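Local coordinates for venom allergen-like (VAL) 4 protein (Schistosoma mansoni, PDB 4P27), which binds lipids and is a probably secreted member of the SCP/TAPS (CAP) superfamily that lacks the prototypical CAP motifs, at residues Tyr98-Asn103 / Glu146-Ala152. Residues are numbered along the deposited sequence; the frame is centred on the assembly and turned at random.
With NAG (2-acetamido-2-deoxy-beta-D-glucopyranose), chain B.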
loop_
_atom_site.group_PDB
_atom_site.type_symbol
_atom_site.label_atom_id
_atom_site.label_comp_id
_atom_site.label_asym_id
_atom_site.label_seq_id
_atom_site.Cartn_x
_atom_site.Cartn_y
_atom_site.Cartn_z
ATOM N N TYR A 98 4.209 -5.817 13.144
ATOM C CA TYR A 98 3.774 -4.467 13.595
ATOM C C TYR A 98 3.079 -4.532 14.941
ATOM O O TYR A 98 2.261 -5.353 15.119
ATOM C CB TYR A 98 2.869 -3.795 12.556
ATOM C CG TYR A 98 2.455 -2.430 12.979
ATOM C CD1 TYR A 98 3.428 -1.403 13.214
ATOM C CD2 TYR A 98 1.131 -2.124 13.190
ATOM C CE1 TYR A 98 3.070 -0.154 13.586
ATOM C CE2 TYR A 98 0.749 -0.834 13.572
ATOM C CZ TYR A 98 1.732 0.130 13.769
ATOM O OH TYR A 98 1.371 1.370 14.193
ATOM N N ASN A 99 3.476 -3.708 15.912
ATOM C CA ASN A 99 2.752 -3.533 17.144
ATOM C C ASN A 99 2.076 -2.231 17.194
ATOM O O ASN A 99 2.698 -1.205 17.452
ATOM C CB ASN A 99 3.697 -3.641 18.380
ATOM C CG ASN A 99 2.972 -3.478 19.753
ATOM O OD1 ASN A 99 1.916 -2.897 19.884
ATOM N ND2 ASN A 99 3.643 -3.875 20.781
ATOM N N PHE A 100 0.746 -2.271 17.092
ATOM C CA PHE A 100 -0.019 -1.049 17.049
ATOM C C PHE A 100 0.081 -0.260 18.377
ATOM O O PHE A 100 0.211 0.999 18.400
ATOM C CB PHE A 100 -1.452 -1.487 16.711
ATOM C CG PHE A 100 -2.410 -0.370 16.540
ATOM C CD1 PHE A 100 -2.910 0.333 17.665
ATOM C CD2 PHE A 100 -2.825 0.011 15.265
ATOM C CE1 PHE A 100 -3.787 1.384 17.501
ATOM C CE2 PHE A 100 -3.675 1.100 15.123
ATOM C CZ PHE A 100 -4.187 1.745 16.230
ATOM N N GLU A 101 -0.073 -0.969 19.499
ATOM C CA GLU A 101 -0.082 -0.260 20.859
ATOM C C GLU A 101 1.170 0.601 21.066
ATOM O O GLU A 101 1.097 1.847 21.304
ATOM C CB GLU A 101 -0.082 -1.303 21.953
ATOM C CG GLU A 101 -1.394 -1.963 22.125
ATOM C CD GLU A 101 -1.468 -2.721 23.455
ATOM O OE1 GLU A 101 -1.112 -2.149 24.501
ATOM O OE2 GLU A 101 -1.869 -3.902 23.462
ATOM N N LYS A 102 2.302 -0.020 20.769
ATOM C CA LYS A 102 3.577 0.746 20.836
ATOM C C LYS A 102 3.951 1.431 19.570
ATOM O O LYS A 102 4.892 2.189 19.570
ATOM C CB LYS A 102 4.720 -0.112 21.313
ATOM C CG LYS A 102 4.300 -0.909 22.536
ATOM C CD LYS A 102 5.112 -0.632 23.772
ATOM C CE LYS A 102 5.627 -1.971 24.253
ATOM N NZ LYS A 102 6.113 -1.820 25.638
ATOM N N ASN A 103 3.170 1.234 18.498
ATOM C CA ASN A 103 3.563 1.762 17.243
ATOM C C ASN A 103 4.994 1.332 16.938
ATOM O O ASN A 103 5.816 2.158 16.628
ATOM C CB ASN A 103 3.467 3.293 17.175
ATOM C CG ASN A 103 3.637 3.802 15.750
ATOM O OD1 ASN A 103 3.311 3.092 14.807
ATOM N ND2 ASN A 103 4.043 5.023 15.591
ATOM N N GLU A 146 5.029 8.357 10.226
ATOM C CA GLU A 146 5.511 7.405 11.198
ATOM C C GLU A 146 4.468 7.062 12.278
ATOM O O GLU A 146 4.690 6.159 12.985
ATOM C CB GLU A 146 6.741 7.963 11.951
ATOM C CG GLU A 146 6.473 9.209 12.773
ATOM C CD GLU A 146 7.765 9.767 13.387
ATOM O OE1 GLU A 146 8.804 9.038 13.476
ATOM O OE2 GLU A 146 7.748 10.959 13.756
ATOM N N ASP A 147 3.396 7.771 12.407
ATOM C CA ASP A 147 2.259 7.377 13.338
ATOM C C ASP A 147 1.599 6.054 13.068
ATOM O O ASP A 147 2.008 5.289 12.113
ATOM C CB ASP A 147 1.155 8.415 13.251
ATOM C CG ASP A 147 1.686 9.813 13.626
ATOM O OD1 ASP A 147 2.657 9.817 14.369
ATOM O OD2 ASP A 147 1.230 10.862 13.150
ATOM N N ARG A 148 0.579 5.801 13.908
ATOM C CA ARG A 148 -0.264 4.608 13.773
ATOM C C ARG A 148 -1.152 4.827 12.542
ATOM O O ARG A 148 -1.560 5.975 12.206
ATOM C CB ARG A 148 -1.067 4.367 15.076
ATOM C CG ARG A 148 -0.181 3.918 16.260
ATOM C CD ARG A 148 -0.997 4.044 17.564
ATOM N NE ARG A 148 -0.182 3.598 18.705
ATOM C CZ ARG A 148 0.618 4.467 19.344
ATOM N NH1 ARG A 148 0.627 5.733 18.984
ATOM N NH2 ARG A 148 1.364 4.096 20.311
ATOM N N PRO A 149 -1.512 3.742 11.862
ATOM C CA PRO A 149 -2.279 3.931 10.594
ATOM C C PRO A 149 -3.715 4.399 10.687
ATOM O O PRO A 149 -4.262 4.915 9.688
ATOM C CB PRO A 149 -2.215 2.549 9.944
ATOM C CG PRO A 149 -1.975 1.576 11.103
ATOM C CD PRO A 149 -1.122 2.333 12.095
ATOM N N TYR A 150 -4.347 4.201 11.847
ATOM C CA TYR A 150 -5.775 4.442 12.046
ATOM C C TYR A 150 -6.179 4.507 13.559
ATOM O O TYR A 150 -5.410 4.136 14.453
ATOM C CB TYR A 150 -6.631 3.378 11.318
ATOM C CG TYR A 150 -6.303 1.918 11.714
ATOM C CD1 TYR A 150 -6.780 1.367 12.900
ATOM C CD2 TYR A 150 -5.531 1.117 10.861
ATOM C CE1 TYR A 150 -6.448 0.035 13.268
ATOM C CE2 TYR A 150 -5.224 -0.203 11.187
ATOM C CZ TYR A 150 -5.701 -0.747 12.399
ATOM O OH TYR A 150 -5.307 -2.037 12.741
ATOM N N GLU A 151 -7.424 4.862 13.825
ATOM C CA GLU A 151 -7.928 4.792 15.216
ATOM C C GLU A 151 -8.534 3.415 15.438
ATOM O O GLU A 151 -9.336 2.975 14.606
ATOM C CB GLU A 151 -9.085 5.692 15.343
ATOM C CG GLU A 151 -8.820 7.159 15.476
ATOM C CD GLU A 151 -10.168 7.848 15.728
ATOM O OE1 GLU A 151 -11.127 7.163 16.172
ATOM O OE2 GLU A 151 -10.283 9.052 15.454
ATOM N N ALA A 152 -8.203 2.777 16.551
ATOM C CA ALA A 152 -8.801 1.472 16.891
ATOM C C ALA A 152 -10.302 1.599 17.302
ATOM O O ALA A 152 -10.768 2.677 17.666
ATOM C CB ALA A 152 -8.005 0.845 18.027
HETATM C C1 NAG B . -7.137 8.745 11.048
HETATM C C2 NAG B . -8.371 9.607 11.362
HETATM C C3 NAG B . -8.085 10.709 12.334
HETATM C C4 NAG B . -7.405 10.112 13.533
HETATM C C5 NAG B . -6.107 9.478 13.085
HETATM C C6 NAG B . -5.344 9.036 14.305
HETATM C C7 NAG B . -9.730 9.580 9.419
HETATM C C8 NAG B . -10.141 10.265 8.174
HETATM N N2 NAG B . -8.926 10.236 10.204
HETATM O O3 NAG B . -9.308 11.339 12.693
HETATM O O4 NAG B . -7.148 11.120 14.462
HETATM O O5 NAG B . -6.396 8.410 12.203
HETATM O O6 NAG B . -4.176 8.333 13.959
HETATM O O7 NAG B . -10.118 8.476 9.646
#
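Tyr98-Asn103 leaves strand 98-99 and turns through Phe100-Asn103 toward strand 104-105, with a weak hydrogen bond from Asn103 N to Phe100 O (3.0 Å). Glu146-Ala152 runs past it as an irregular loop, bent at Pro149, closest where the CA atoms of Asn103 and Arg148 lie 5.9 Å apart. An Asx motif holds the turn from within: Asn99 OD1 accepts from Lys102 N at 3.0 Å. Arg148 reads the carbonyls of this turn, its NE donating to Phe100 O (2.6 Å) and its NH2 to Glu101 O (a very short 2.5 Å), while Asn103 CB lies over a face of the guanidinium. In the other direction across the contact, Asn103 ND2 donates a hydrogen bond to Glu146 O (2.9 Å), and Tyr98 OH donates to Asn103 OD1 (2.7 Å), an oxygen that also accepts from Lys113 of helix 110-115. In this CAP-family chain the contact thus fastens the long C-terminal loop beyond strand 133-141 to a two-stranded hairpin separate from the four-stranded sheet. Apolar packing adds to it: Arg148 CD makes a CH-pi contact over the Phe100 ring, 4.2 Å from its centroid, and Phe100 CE2 reaches Tyr150 CE1 (3.5 Å), the two rings inclined at 35°. Pro149 CD fits against both Tyr98 CE2 (4.0 Å) and Phe100 CE2 (4.1 Å). Tyr150 OH is hydrogen-bonded to the carbonyl of Pro31, and Glu151 OE2 comes within 3.6 Å of C4 of the protein-linked NAG.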